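Side-chain contacts in glucose-6-phosphate dehydrogenase (Trypanosoma cruzi, PDB 5AQ1), which catalyses the NADP-dependent oxidation of glucose 6-phosphate to 6-phosphogluconolactone, the entry step of the pentose phosphate pathway: residues E126-L129 against R130-A134; N195-K198 against P199-E203; A227-V230 against F231-W235; I469-P472 against L473-I477; E496-E499 against F500-I503. All coordinates share one frame; numbering follows the deposited sequence.

Contact 1: residues E126-L129 against R130-A134; sequences ERIL and RMEEA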
loop_
_atom_site.group_PDB
_atom_site.type_symbol
_atom_site.label_atom_id
_atom_site.label_comp_id
_atom_site.label_asym_id
_atom_site.label_seq_id
_atom_site.Cartn_x
_atom_site.Cartn_y
_atom_site.Cartn_z
ATOM N N GLU B 126 60.896 10.499 1.785
ATOM C CA GLU B 126 62.041 10.161 0.933
ATOM C C GLU B 126 62.076 8.686 0.572
ATOM O O GLU B 126 62.448 8.322 -0.545
ATOM C CB GLU B 126 63.348 10.545 1.629
ATOM C CG GLU B 126 63.549 12.044 1.726
ATOM C CD GLU B 126 64.618 12.438 2.721
ATOM O OE1 GLU B 126 65.527 11.629 3.015
ATOM O OE2 GLU B 126 64.533 13.576 3.224
ATOM N N ARG B 127 61.713 7.843 1.531
ATOM C CA ARG B 127 61.634 6.413 1.302
ATOM C C ARG B 127 60.542 6.106 0.278
ATOM O O ARG B 127 60.720 5.252 -0.594
ATOM C CB ARG B 127 61.354 5.693 2.616
ATOM C CG ARG B 127 61.298 4.181 2.506
ATOM C CD ARG B 127 62.602 3.588 1.982
ATOM N NE ARG B 127 62.820 2.256 2.540
ATOM C CZ ARG B 127 63.348 2.013 3.741
ATOM N NH1 ARG B 127 63.743 3.011 4.534
ATOM N NH2 ARG B 127 63.488 0.758 4.155
ATOM N N ILE B 128 59.422 6.817 0.386
ATOM C CA ILE B 128 58.343 6.699 -0.589
ATOM C C ILE B 128 58.824 7.182 -1.953
ATOM O O ILE B 128 58.582 6.520 -2.962
ATOM C CB ILE B 128 57.087 7.491 -0.163
ATOM C CG1 ILE B 128 56.453 6.855 1.078
ATOM C CG2 ILE B 128 56.063 7.530 -1.292
ATOM C CD1 ILE B 128 55.437 7.735 1.775
ATOM N N LEU B 129 59.507 8.325 -1.982
ATOM C CA LEU B 129 60.055 8.864 -3.231
ATOM C C LEU B 129 60.959 7.857 -3.941
ATOM O O LEU B 129 60.871 7.699 -5.157
ATOM C CB LEU B 129 60.838 10.158 -2.984
ATOM C CG LEU B 129 60.064 11.465 -2.784
ATOM C CD1 LEU B 129 61.022 12.578 -2.365
ATOM C CD2 LEU B 129 59.276 11.868 -4.026
ATOM N N ARG B 130 61.833 7.196 -3.182
ATOM C CA ARG B 130 62.702 6.148 -3.731
ATOM C C ARG B 130 61.913 5.044 -4.418
ATOM O O ARG B 130 62.288 4.574 -5.491
ATOM C CB ARG B 130 63.570 5.506 -2.640
ATOM C CG ARG B 130 64.880 6.232 -2.434
ATOM C CD ARG B 130 65.809 5.480 -1.499
ATOM N NE ARG B 130 66.907 6.342 -1.076
ATOM C CZ ARG B 130 66.865 7.179 -0.040
ATOM N NH1 ARG B 130 65.774 7.281 0.722
ATOM N NH2 ARG B 130 67.933 7.925 0.239
ATOM N N MET B 131 60.837 4.617 -3.767
ATOM C CA MET B 131 59.968 3.580 -4.308
ATOM C C MET B 131 59.223 4.071 -5.551
ATOM O O MET B 131 59.081 3.330 -6.524
ATOM C CB MET B 131 58.974 3.108 -3.243
ATOM C CG MET B 131 59.615 2.354 -2.085
ATOM S SD MET B 131 58.496 2.108 -0.690
ATOM C CE MET B 131 59.479 1.001 0.321
ATOM N N GLU B 132 58.767 5.320 -5.517
ATOM C CA GLU B 132 58.055 5.916 -6.649
ATOM C C GLU B 132 58.940 6.089 -7.884
ATOM O O GLU B 132 58.496 5.851 -9.002
ATOM C CB GLU B 132 57.456 7.260 -6.248
ATOM C CG GLU B 132 56.289 7.134 -5.281
ATOM C CD GLU B 132 55.741 8.479 -4.836
ATOM O OE1 GLU B 132 56.517 9.462 -4.826
ATOM O OE2 GLU B 132 54.545 8.553 -4.485
ATOM N N GLU B 133 60.189 6.501 -7.681
ATOM C CA GLU B 133 61.138 6.654 -8.787
ATOM C C GLU B 133 61.453 5.310 -9.454
ATOM O O GLU B 133 61.692 5.251 -10.662
ATOM C CB GLU B 133 62.447 7.306 -8.309
ATOM C CG GLU B 133 62.345 8.732 -7.775
ATOM C CD GLU B 133 61.486 9.660 -8.618
ATOM O OE1 GLU B 133 61.576 9.583 -9.861
ATOM O OE2 GLU B 133 60.720 10.465 -8.031
ATOM N N ALA B 134 61.448 4.238 -8.661
ATOM C CA ALA B 134 61.757 2.894 -9.157
ATOM C C ALA B 134 60.606 2.274 -9.947
ATOM O O ALA B 134 60.797 1.269 -10.627
ATOM C CB ALA B 134 62.155 1.981 -8.004
#

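Contact 2: residues N195-K198 against P199-E203; sequences NQLK and PLFNE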
loop_
_atom_site.group_PDB
_atom_site.type_symbol
_atom_site.label_atom_id
_atom_site.label_comp_id
_atom_site.label_asym_id
_atom_site.label_seq_id
_atom_site.Cartn_x
_atom_site.Cartn_y
_atom_site.Cartn_z
ATOM N N ASN B 195 37.437 18.560 13.761
ATOM C CA ASN B 195 37.907 19.924 13.533
ATOM C C ASN B 195 39.430 20.036 13.427
ATOM O O ASN B 195 39.933 20.944 12.766
ATOM C CB ASN B 195 37.389 20.870 14.626
ATOM C CG ASN B 195 35.895 21.136 14.513
ATOM O OD1 ASN B 195 35.308 21.022 13.435
ATOM N ND2 ASN B 195 35.274 21.501 15.629
ATOM N N GLN B 196 40.159 19.127 14.071
ATOM C CA GLN B 196 41.622 19.115 13.979
ATOM C C GLN B 196 42.074 18.544 12.645
ATOM O O GLN B 196 43.154 18.872 12.158
ATOM C CB GLN B 196 42.254 18.296 15.103
ATOM C CG GLN B 196 41.660 18.538 16.481
ATOM C CD GLN B 196 42.708 18.705 17.555
ATOM O OE1 GLN B 196 43.632 19.511 17.416
ATOM N NE2 GLN B 196 42.572 17.949 18.643
ATOM N N LEU B 197 41.245 17.679 12.070
ATOM C CA LEU B 197 41.543 17.042 10.796
ATOM C C LEU B 197 41.193 17.948 9.613
ATOM O O LEU B 197 41.806 17.848 8.549
ATOM C CB LEU B 197 40.765 15.728 10.684
ATOM C CG LEU B 197 41.509 14.576 10.018
ATOM C CD1 LEU B 197 42.625 14.078 10.924
ATOM C CD2 LEU B 197 40.548 13.446 9.688
ATOM N N LYS B 198 40.213 18.825 9.815
ATOM C CA LYS B 198 39.684 19.712 8.763
ATOM C C LYS B 198 40.763 20.444 7.933
ATOM O O LYS B 198 40.751 20.358 6.705
ATOM C CB LYS B 198 38.701 20.731 9.369
ATOM C CG LYS B 198 37.297 20.688 8.780
ATOM C CD LYS B 198 36.302 21.448 9.653
ATOM C CE LYS B 198 34.865 21.286 9.171
ATOM N NZ LYS B 198 34.301 19.938 9.470
ATOM N N PRO B 199 41.696 21.160 8.591
ATOM C CA PRO B 199 42.734 21.867 7.829
ATOM C C PRO B 199 43.861 20.984 7.267
ATOM O O PRO B 199 44.632 21.452 6.429
ATOM C CB PRO B 199 43.306 22.849 8.855
ATOM C CG PRO B 199 43.107 22.170 10.163
ATOM C CD PRO B 199 41.812 21.418 10.038
ATOM N N LEU B 200 43.958 19.734 7.720
ATOM C CA LEU B 200 45.036 18.828 7.303
ATOM C C LEU B 200 44.699 18.045 6.032
ATOM O O LEU B 200 45.566 17.841 5.181
ATOM C CB LEU B 200 45.358 17.840 8.427
ATOM C CG LEU B 200 45.599 18.430 9.819
ATOM C CD1 LEU B 200 45.871 17.312 10.811
ATOM C CD2 LEU B 200 46.743 19.432 9.811
ATOM N N PHE B 201 43.447 17.596 5.923
ATOM C CA PHE B 201 42.992 16.771 4.801
ATOM C C PHE B 201 41.587 17.158 4.355
ATOM O O PHE B 201 40.776 17.604 5.161
ATOM C CB PHE B 201 42.966 15.294 5.204
ATOM C CG PHE B 201 44.309 14.740 5.568
ATOM C CD1 PHE B 201 45.196 14.339 4.581
ATOM C CD2 PHE B 201 44.686 14.612 6.898
ATOM C CE1 PHE B 201 46.437 13.827 4.911
ATOM C CE2 PHE B 201 45.927 14.099 7.235
ATOM C CZ PHE B 201 46.806 13.706 6.241
ATOM N N ASN B 202 41.305 16.966 3.069
ATOM C CA ASN B 202 39.943 17.064 2.553
ATOM C C ASN B 202 39.158 15.841 2.980
ATOM O O ASN B 202 39.736 14.780 3.219
ATOM C CB ASN B 202 39.936 17.131 1.028
ATOM C CG ASN B 202 40.604 18.376 0.473
ATOM O OD1 ASN B 202 40.937 18.396 -0.705
ATOM N ND2 ASN B 202 40.809 19.410 1.296
ATOM N N GLU B 203 37.841 15.981 3.066
ATOM C CA GLU B 203 36.976 14.861 3.431
ATOM C C GLU B 203 37.048 13.740 2.392
ATOM O O GLU B 203 36.901 12.568 2.731
ATOM C CB GLU B 203 35.532 15.344 3.601
ATOM C CG GLU B 203 34.541 14.286 4.073
ATOM C CD GLU B 203 34.813 13.769 5.476
ATOM O OE1 GLU B 203 35.666 14.333 6.201
ATOM O OE2 GLU B 203 34.149 12.788 5.861
#

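Contact 3: residues A227-V230 against F231-W235; sequences ANRV and FSALW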
loop_
_atom_site.group_PDB
_atom_site.type_symbol
_atom_site.label_atom_id
_atom_site.label_comp_id
_atom_site.label_asym_id
_atom_site.label_seq_id
_atom_site.Cartn_x
_atom_site.Cartn_y
_atom_site.Cartn_z
ATOM N N ALA B 227 16.831 -3.523 -4.951
ATOM C CA ALA B 227 16.865 -4.200 -6.258
ATOM C C ALA B 227 15.674 -5.136 -6.448
ATOM O O ALA B 227 15.479 -5.685 -7.532
ATOM C CB ALA B 227 18.165 -4.977 -6.419
ATOM N N ASN B 228 14.874 -5.295 -5.397
ATOM C CA ASN B 228 13.836 -6.312 -5.343
ATOM C C ASN B 228 12.491 -5.702 -4.979
ATOM O O ASN B 228 12.345 -5.124 -3.902
ATOM C CB ASN B 228 14.220 -7.352 -4.292
ATOM C CG ASN B 228 15.522 -8.043 -4.617
ATOM O OD1 ASN B 228 15.683 -8.598 -5.702
ATOM N ND2 ASN B 228 16.461 -8.011 -3.682
ATOM N N ARG B 229 11.512 -5.839 -5.867
ATOM C CA ARG B 229 10.170 -5.331 -5.599
ATOM C C ARG B 229 9.578 -5.977 -4.354
ATOM O O ARG B 229 8.916 -5.310 -3.558
ATOM C CB ARG B 229 9.247 -5.558 -6.804
ATOM C CG ARG B 229 7.779 -5.200 -6.574
ATOM C CD ARG B 229 7.595 -3.776 -6.074
ATOM N NE ARG B 229 8.045 -2.806 -7.075
ATOM C CZ ARG B 229 7.254 -2.127 -7.907
ATOM N NH1 ARG B 229 5.930 -2.270 -7.877
ATOM N NH2 ARG B 229 7.799 -1.277 -8.774
ATOM N N VAL B 230 9.834 -7.272 -4.193
ATOM C CA VAL B 230 9.312 -8.043 -3.062
ATOM C C VAL B 230 9.605 -7.380 -1.714
ATOM O O VAL B 230 8.716 -7.289 -0.869
ATOM C CB VAL B 230 9.847 -9.493 -3.093
ATOM C CG1 VAL B 230 9.662 -10.193 -1.753
ATOM C CG2 VAL B 230 9.149 -10.273 -4.198
ATOM N N PHE B 231 10.836 -6.913 -1.517
ATOM C CA PHE B 231 11.221 -6.284 -0.252
ATOM C C PHE B 231 10.995 -4.783 -0.234
ATOM O O PHE B 231 10.762 -4.205 0.829
ATOM C CB PHE B 231 12.669 -6.618 0.099
ATOM C CG PHE B 231 12.879 -8.066 0.431
ATOM C CD1 PHE B 231 12.172 -8.660 1.469
ATOM C CD2 PHE B 231 13.763 -8.842 -0.295
ATOM C CE1 PHE B 231 12.344 -9.994 1.780
ATOM C CE2 PHE B 231 13.943 -10.177 0.018
ATOM C CZ PHE B 231 13.234 -10.755 1.055
ATOM N N SER B 232 11.044 -4.154 -1.402
ATOM C CA SER B 232 10.739 -2.733 -1.515
ATOM C C SER B 232 9.325 -2.438 -1.006
ATOM O O SER B 232 9.122 -1.524 -0.204
ATOM C CB SER B 232 10.874 -2.286 -2.969
ATOM O OG SER B 232 10.665 -0.895 -3.090
ATOM N N ALA B 233 8.362 -3.236 -1.466
ATOM C CA ALA B 233 6.950 -3.067 -1.117
ATOM C C ALA B 233 6.642 -3.331 0.360
ATOM O O ALA B 233 5.686 -2.776 0.902
ATOM C CB ALA B 233 6.089 -3.971 -1.990
ATOM N N LEU B 234 7.444 -4.180 0.999
ATOM C CA LEU B 234 7.218 -4.570 2.390
ATOM C C LEU B 234 7.958 -3.717 3.412
ATOM O O LEU B 234 7.732 -3.876 4.608
ATOM C CB LEU B 234 7.649 -6.025 2.600
ATOM C CG LEU B 234 6.896 -7.097 1.817
ATOM C CD1 LEU B 234 7.612 -8.438 1.918
ATOM C CD2 LEU B 234 5.468 -7.210 2.316
ATOM N N TRP B 235 8.831 -2.818 2.968
ATOM C CA TRP B 235 9.830 -2.244 3.878
ATOM C C TRP B 235 9.377 -0.968 4.592
ATOM O O TRP B 235 10.016 0.078 4.494
ATOM C CB TRP B 235 11.150 -2.010 3.138
ATOM C CG TRP B 235 12.331 -2.278 4.000
ATOM C CD1 TRP B 235 12.929 -1.408 4.865
ATOM C CD2 TRP B 235 13.051 -3.511 4.104
ATOM N NE1 TRP B 235 13.986 -2.020 5.494
ATOM C CE2 TRP B 235 14.083 -3.311 5.043
ATOM C CE3 TRP B 235 12.932 -4.759 3.487
ATOM C CZ2 TRP B 235 14.994 -4.320 5.383
ATOM C CZ3 TRP B 235 13.839 -5.762 3.825
ATOM C CH2 TRP B 235 14.856 -5.535 4.764
#

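Contact 4: residues I469-P472 against L473-I477; sequences IYTP and LLHAI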
loop_
_atom_site.group_PDB
_atom_site.type_symbol
_atom_site.label_atom_id
_atom_site.label_comp_id
_atom_site.label_asym_id
_atom_site.label_seq_id
_atom_site.Cartn_x
_atom_site.Cartn_y
_atom_site.Cartn_z
ATOM N N ILE B 469 22.898 10.171 18.816
ATOM C CA ILE B 469 21.924 9.169 19.221
ATOM C C ILE B 469 22.199 8.647 20.633
ATOM O O ILE B 469 21.263 8.473 21.425
ATOM C CB ILE B 469 21.885 7.995 18.216
ATOM C CG1 ILE B 469 21.306 8.481 16.883
ATOM C CG2 ILE B 469 21.060 6.834 18.758
ATOM C CD1 ILE B 469 21.568 7.558 15.710
ATOM N N TYR B 470 23.476 8.416 20.946
ATOM C CA TYR B 470 23.855 7.695 22.166
ATOM C C TYR B 470 24.497 8.542 23.263
ATOM O O TYR B 470 24.572 8.093 24.406
ATOM C CB TYR B 470 24.792 6.534 21.816
ATOM C CG TYR B 470 24.229 5.629 20.753
ATOM C CD1 TYR B 470 23.251 4.694 21.056
ATOM C CD2 TYR B 470 24.664 5.720 19.440
ATOM C CE1 TYR B 470 22.720 3.868 20.075
ATOM C CE2 TYR B 470 24.140 4.905 18.453
ATOM C CZ TYR B 470 23.168 3.979 18.773
ATOM O OH TYR B 470 22.637 3.166 17.800
ATOM N N THR B 471 24.943 9.753 22.935
ATOM C CA THR B 471 25.701 10.570 23.889
ATOM C C THR B 471 24.937 10.881 25.181
ATOM O O THR B 471 25.490 10.699 26.263
ATOM C CB THR B 471 26.242 11.863 23.238
ATOM O OG1 THR B 471 27.285 11.522 22.318
ATOM C CG2 THR B 471 26.806 12.823 24.284
ATOM N N PRO B 472 23.674 11.353 25.081
ATOM C CA PRO B 472 22.894 11.572 26.309
ATOM C C PRO B 472 22.841 10.349 27.226
ATOM O O PRO B 472 22.989 10.494 28.441
ATOM C CB PRO B 472 21.497 11.909 25.784
ATOM C CG PRO B 472 21.738 12.520 24.453
ATOM C CD PRO B 472 22.969 11.862 23.890
ATOM N N LEU B 473 22.644 9.166 26.646
ATOM C CA LEU B 473 22.641 7.918 27.413
ATOM C C LEU B 473 24.007 7.634 28.030
ATOM O O LEU B 473 24.104 7.312 29.215
ATOM C CB LEU B 473 22.215 6.734 26.539
ATOM C CG LEU B 473 22.318 5.332 27.165
ATOM C CD1 LEU B 473 21.567 5.247 28.487
ATOM C CD2 LEU B 473 21.798 4.281 26.197
ATOM N N LEU B 474 25.054 7.764 27.221
ATOM C CA LEU B 474 26.415 7.496 27.674
ATOM C C LEU B 474 26.804 8.370 28.861
ATOM O O LEU B 474 27.374 7.875 29.832
ATOM C CB LEU B 474 27.415 7.692 26.530
ATOM C CG LEU B 474 27.339 6.646 25.413
ATOM C CD1 LEU B 474 28.105 7.114 24.186
ATOM C CD2 LEU B 474 27.849 5.289 25.878
ATOM N N HIS B 475 26.495 9.663 28.785
ATOM C CA HIS B 475 26.803 10.581 29.882
ATOM C C HIS B 475 26.032 10.221 31.153
ATOM O O HIS B 475 26.577 10.309 32.255
ATOM C CB HIS B 475 26.541 12.040 29.490
ATOM C CG HIS B 475 27.554 12.604 28.541
ATOM N ND1 HIS B 475 27.409 13.840 27.948
ATOM C CD2 HIS B 475 28.720 12.098 28.072
ATOM C CE1 HIS B 475 28.445 14.074 27.163
ATOM N NE2 HIS B 475 29.254 13.032 27.218
ATOM N N ALA B 476 24.779 9.803 30.997
ATOM C CA ALA B 476 23.985 9.318 32.125
ATOM C C ALA B 476 24.643 8.100 32.780
ATOM O O ALA B 476 24.751 8.033 34.005
ATOM C CB ALA B 476 22.574 8.977 31.675
ATOM N N ILE B 477 25.095 7.156 31.958
ATOM C CA ILE B 477 25.760 5.942 32.448
ATOM C C ILE B 477 27.042 6.262 33.224
ATOM O O ILE B 477 27.309 5.653 34.263
ATOM C CB ILE B 477 26.092 4.969 31.292
ATOM C CG1 ILE B 477 24.807 4.399 30.693
ATOM C CG2 ILE B 477 26.977 3.825 31.772
ATOM C CD1 ILE B 477 24.989 3.842 29.299
HETATM O O HOH W 1 21.482 8.891 24.189
#

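Contact 5: residues E496-E499 against F500-I503; sequences EAQE and FIRI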
loop_
_atom_site.group_PDB
_atom_site.type_symbol
_atom_site.label_atom_id
_atom_site.label_comp_id
_atom_site.label_asym_id
_atom_site.label_seq_id
_atom_site.Cartn_x
_atom_site.Cartn_y
_atom_site.Cartn_z
ATOM N N GLU B 496 16.042 -9.868 32.608
ATOM C CA GLU B 496 15.165 -8.728 32.320
ATOM C C GLU B 496 15.455 -8.076 30.961
ATOM O O GLU B 496 14.676 -7.246 30.498
ATOM C CB GLU B 496 15.141 -7.691 33.466
ATOM C CG GLU B 496 16.458 -7.385 34.165
ATOM C CD GLU B 496 16.795 -8.351 35.297
ATOM O OE1 GLU B 496 16.314 -8.156 36.438
ATOM O OE2 GLU B 496 17.551 -9.310 35.042
ATOM N N ALA B 497 16.559 -8.460 30.323
ATOM C CA ALA B 497 16.796 -8.106 28.926
ATOM C C ALA B 497 15.771 -8.778 28.018
ATOM O O ALA B 497 15.248 -8.150 27.102
ATOM C CB ALA B 497 18.204 -8.491 28.508
ATOM N N GLN B 498 15.478 -10.051 28.273
ATOM C CA GLN B 498 14.475 -10.777 27.485
ATOM C C GLN B 498 13.070 -10.229 27.688
ATOM O O GLN B 498 12.291 -10.147 26.741
ATOM C CB GLN B 498 14.493 -12.277 27.811
ATOM C CG GLN B 498 15.729 -13.013 27.307
ATOM C CD GLN B 498 15.922 -12.891 25.801
ATOM O OE1 GLN B 498 14.956 -12.744 25.044
ATOM N NE2 GLN B 498 17.177 -12.947 25.359
ATOM N N GLU B 499 12.748 -9.860 28.924
ATOM C CA GLU B 499 11.450 -9.266 29.222
ATOM C C GLU B 499 11.325 -7.894 28.559
ATOM O O GLU B 499 10.271 -7.555 28.027
ATOM C CB GLU B 499 11.238 -9.164 30.738
ATOM C CG GLU B 499 9.887 -8.597 31.167
ATOM C CD GLU B 499 8.696 -9.302 30.532
ATOM O OE1 GLU B 499 8.786 -10.516 30.236
ATOM O OE2 GLU B 499 7.659 -8.637 30.335
ATOM N N PHE B 500 12.407 -7.120 28.582
ATOM C CA PHE B 500 12.441 -5.827 27.895
ATOM C C PHE B 500 12.213 -5.985 26.391
ATOM O O PHE B 500 11.484 -5.198 25.789
ATOM C CB PHE B 500 13.767 -5.109 28.154
ATOM C CG PHE B 500 13.902 -3.805 27.418
ATOM C CD1 PHE B 500 13.192 -2.687 27.828
ATOM C CD2 PHE B 500 14.737 -3.697 26.312
ATOM C CE1 PHE B 500 13.311 -1.482 27.149
ATOM C CE2 PHE B 500 14.862 -2.497 25.632
ATOM C CZ PHE B 500 14.148 -1.387 26.051
ATOM N N ILE B 501 12.839 -6.998 25.796
ATOM C CA ILE B 501 12.668 -7.282 24.372
ATOM C C ILE B 501 11.218 -7.653 24.065
ATOM O O ILE B 501 10.651 -7.179 23.079
ATOM C CB ILE B 501 13.625 -8.401 23.894
ATOM C CG1 ILE B 501 15.065 -7.880 23.874
ATOM C CG2 ILE B 501 13.245 -8.892 22.500
ATOM C CD1 ILE B 501 16.123 -8.957 23.746
ATOM N N ARG B 502 10.624 -8.486 24.916
ATOM C CA ARG B 502 9.260 -8.957 24.703
ATOM C C ARG B 502 8.253 -7.806 24.719
ATOM O O ARG B 502 7.441 -7.689 23.803
ATOM C CB ARG B 502 8.877 -10.006 25.750
ATOM C CG ARG B 502 7.599 -10.767 25.422
ATOM C CD ARG B 502 7.056 -11.520 26.630
ATOM N NE ARG B 502 6.705 -10.615 27.724
ATOM C CZ ARG B 502 5.629 -9.825 27.750
ATOM N NH1 ARG B 502 4.758 -9.810 26.743
ATOM N NH2 ARG B 502 5.419 -9.038 28.799
ATOM N N ILE B 503 8.315 -6.952 25.742
ATOM C CA ILE B 503 7.372 -5.833 25.844
ATOM C C ILE B 503 7.638 -4.771 24.779
ATOM O O ILE B 503 6.746 -3.997 24.439
ATOM C CB ILE B 503 7.351 -5.158 27.240
ATOM C CG1 ILE B 503 8.626 -4.348 27.508
ATOM C CG2 ILE B 503 7.110 -6.180 28.342
ATOM C CD1 ILE B 503 8.342 -2.957 28.040
#

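Contact 1: residues E126-L129 against R130-A134
Ile128 and Glu132 run side by side in the same direction, one helical turn apart, and CG2 of Ile128 lies 3.7 Å from the carboxylate carbon CD of Glu132. The glutamate gets there with CG beside its backbone N (chi1 -70°) and an extended chain beyond. Leu129 crosses this chain at a slant: its CD2 is 3.7 Å from Glu132 OE1, an apolar neighbour to that oxygen. Glu132 OE2 forms a salt bridge with Arg144 on strand 143-148, outside this contact. All of this belongs to helix 118-134 of the NAD-binding domain, which packs on the parallel sheet: Ile128 lies on strands 33-38 and 143-148, Arg127 and Met131 on strands 67-72 and 108-112. Arg127 and Met131 meet loosely, NE to CE at 4.2 Å, with the methyl oblique to the guanidinium. On the exposed side Arg130 runs extended from CG to NE, and its NH1 comes to 4.2 Å from Glu126 CB. The opposite charges remain apart, Glu126 OE1 being 4.9 Å from Arg130 NH1. Beneath the side chains run regular backbone bonds, among them Glu132 N to Ile128 O at 2.8 Å.

Contact 2: residues N195-K198 against P199-E203
Leu197 meets Phe201 at the rim of the aromatic ring: its CG lies near the ring plane, 4.5 Å from CD2. Both residues are buried, and the backbone also joins them: Leu197 O accepts Phe201 N, and Leu200 N as well. Phe201 N, 3.1 Å from Leu197 O, approaches almost in line with the carbonyl. Leu200 N reaches the same Leu197 O at 3.0 Å from above the carbonyl plane, 55° out of it. Leu200 sets its CG beside its own backbone N (chi1 -50°), which lays CD1 3.4 Å from Gln196 O. The outer side is looser. Pro199, exposed, brings CD to 3.3 Å from Asn195 O; a proline has no amide hydrogen to give, so the i to i+4 bonding is missing here, close to where helix 187-197 gives way to loop. Lys198, exposed, is extended through chi2 and chi3 and bends at its last torsion, with NZ still 6.6 Å from Glu203 OE1. That carboxylate is paired with Arg208 instead. About 13 Å separates the Leu197 side chain from the bound NADPH. Inward, Leu197 and Leu200 pack on helix 155-165, where Ser163 bonds Leu200 O, while Leu197 and Phe201 both touch Val206 on strand 206-208.

Contact 3: residues A227-V230 against F231-W235
Asn228 touches Phe231 through CB, which stands 4.3 Å from CD2 in a position oblique to the ring. It occupies the N-cap position of helix 229-232, yet its amide makes no capping bond. That group is engaged outside: ND2 bonds Thr224 O, and OD1 accepts from Asn394 ND2 and Thr411 N of a neighbouring subunit. Its backbone O instead starts the helix, receiving Ser232 N at 3.0 Å in the carbonyl plane and, weakly, Phe231 N. Arg229 follows, with its O bonded to Ala233 N at 3.0 Å. Its CD passes 4.4 Å from Ala233 CB. NE forms a salt bridge with Glu383 of that neighbouring subunit, and Ser232 OG bonds the other oxygen of the carboxylate, so residues three apart grip one acidic group. The single helical turn, running into a type I beta turn from Ser232 to Trp235, is thus a subunit-interface element of the C-terminal domain. Val230 closes the segment with a CH-pi contact to the next residue. Its CG1, anti to the backbone N (chi1 164°), stands over the centre of the Phe231 ring, 4.3 Å from the centroid and only 6° off the normal. Val230 O is also met by Leu234 CD1, at 3.2 Å, while Phe231 packs on Leu396 of its own chain and Leu410 of the neighbouring subunit.

Contact 4: residues I469-P472 against L473-I477
With chi1 at -70°, Thr471 puts OG1 beside its amide nitrogen and swings the methyl CG2 away from it; His475 one turn later sets CG beside its own N (chi1 -73°), and the two side chains lie side by side, pointing the same way. The methyl thereby lies over one face of the imidazole in a CH-pi contact, CG2 being 3.8 Å from the centroid of the His475 ring. Thr471 CG2 is displaced toward the rim and is nearest His475 CE1, at 3.5 Å. Polar ends are held separately: Thr471 OG1 by Trp467 O and Thr187, His475 NE2 by Asp186. The bond at NE2 restrains the ring's rotation, while the methyl covers one face. On the buried side Tyr470 CB meets Leu474 CD1 at 4.1 Å. Pro472, lacking an N-H, interrupts the bonding and kinks helix 460-479. A water fills in, giving a hydrogen to Ile469 O at 2.8 Å and accepting one from Leu473 N at 2.7 Å. Regular bonding continues at Leu474 N, 2.9 Å from Tyr470 O. Within the C-terminal domain, Tyr470 and Leu474 face helix 264-282, where Thr275 bonds Tyr470 OH; Tyr470 also touches strand 344-349, and Leu473 packs on the loop at Ala308.

Contact 5: residues E496-E499 against F500-I503
On the solvent side of helix 495-504, near the C terminus, an i to i+3 salt bridge joins Glu499 to Arg502. The arginine grips the carboxylate side-on, with NE and NH2 each serving a different oxygen. Glu499 OE2 receives Arg502 NH2 at 2.7 Å through its syn lone pair. Arg502 NE gives a longer bond of 3.3 Å to Glu499 OE1, almost perfectly straight at 177°, with that oxygen in the guanidinium plane. The fit is not flat, however, for the carboxylate and guanidinium planes are 41° apart. CG of Glu499 lies opposite the amide nitrogen (chi1 -178°) and the chain bends at the next torsion, while Arg502 keeps an extended beginning and bends only near NE; the two chains lie side by side, pointing the same way. Having two nitrogens on two oxygens limits rotation of either group. Ile503 crosses Glu499 at about a right angle, its CG2 next to OE2. At the preceding position, Gln498 bends at its second torsion, lies alongside Ile501 and brings OE1 to 4.2 Å from CD1. Four i to i+4 backbone bonds, among them Phe500 N to Glu496 O at 3.0 Å and Ile503 N to Glu499 O at 3.1 Å, continue the helix through these residues. Another side carries Ala497, Phe500 and Ile501 on the sheet: Ala497 and Phe500 lie on strand 344-349, and Ile501 on Ile362 and Arg364 of strand 361-366. The division is consistent with an amphipathic helix laid on a beta sheet, with an ion pair on its solvent side.

In the fold
Followed from the N terminus, the five contacts come in series; none nests in or crosses another, and each joins adjoining residues, closing no loop longer than a helical turn. Contacts 1 and 2 belong to the NAD-binding domain. The first lies on a helix against the parallel sheet, the second at the exit of helix 187-197 toward edge strand 206-208, with centres 26 Å apart. Contacts 3, 4 and 5 belong to the C-terminal domain with its mixed sheet. Residues 227-235 reach another subunit, 469-477 join helix 264-282 to that sheet, and 496-503 cover strands 344-349 and 361-366. Contacts 1 and 5 lie farthest apart, their centres 59 Å from each other.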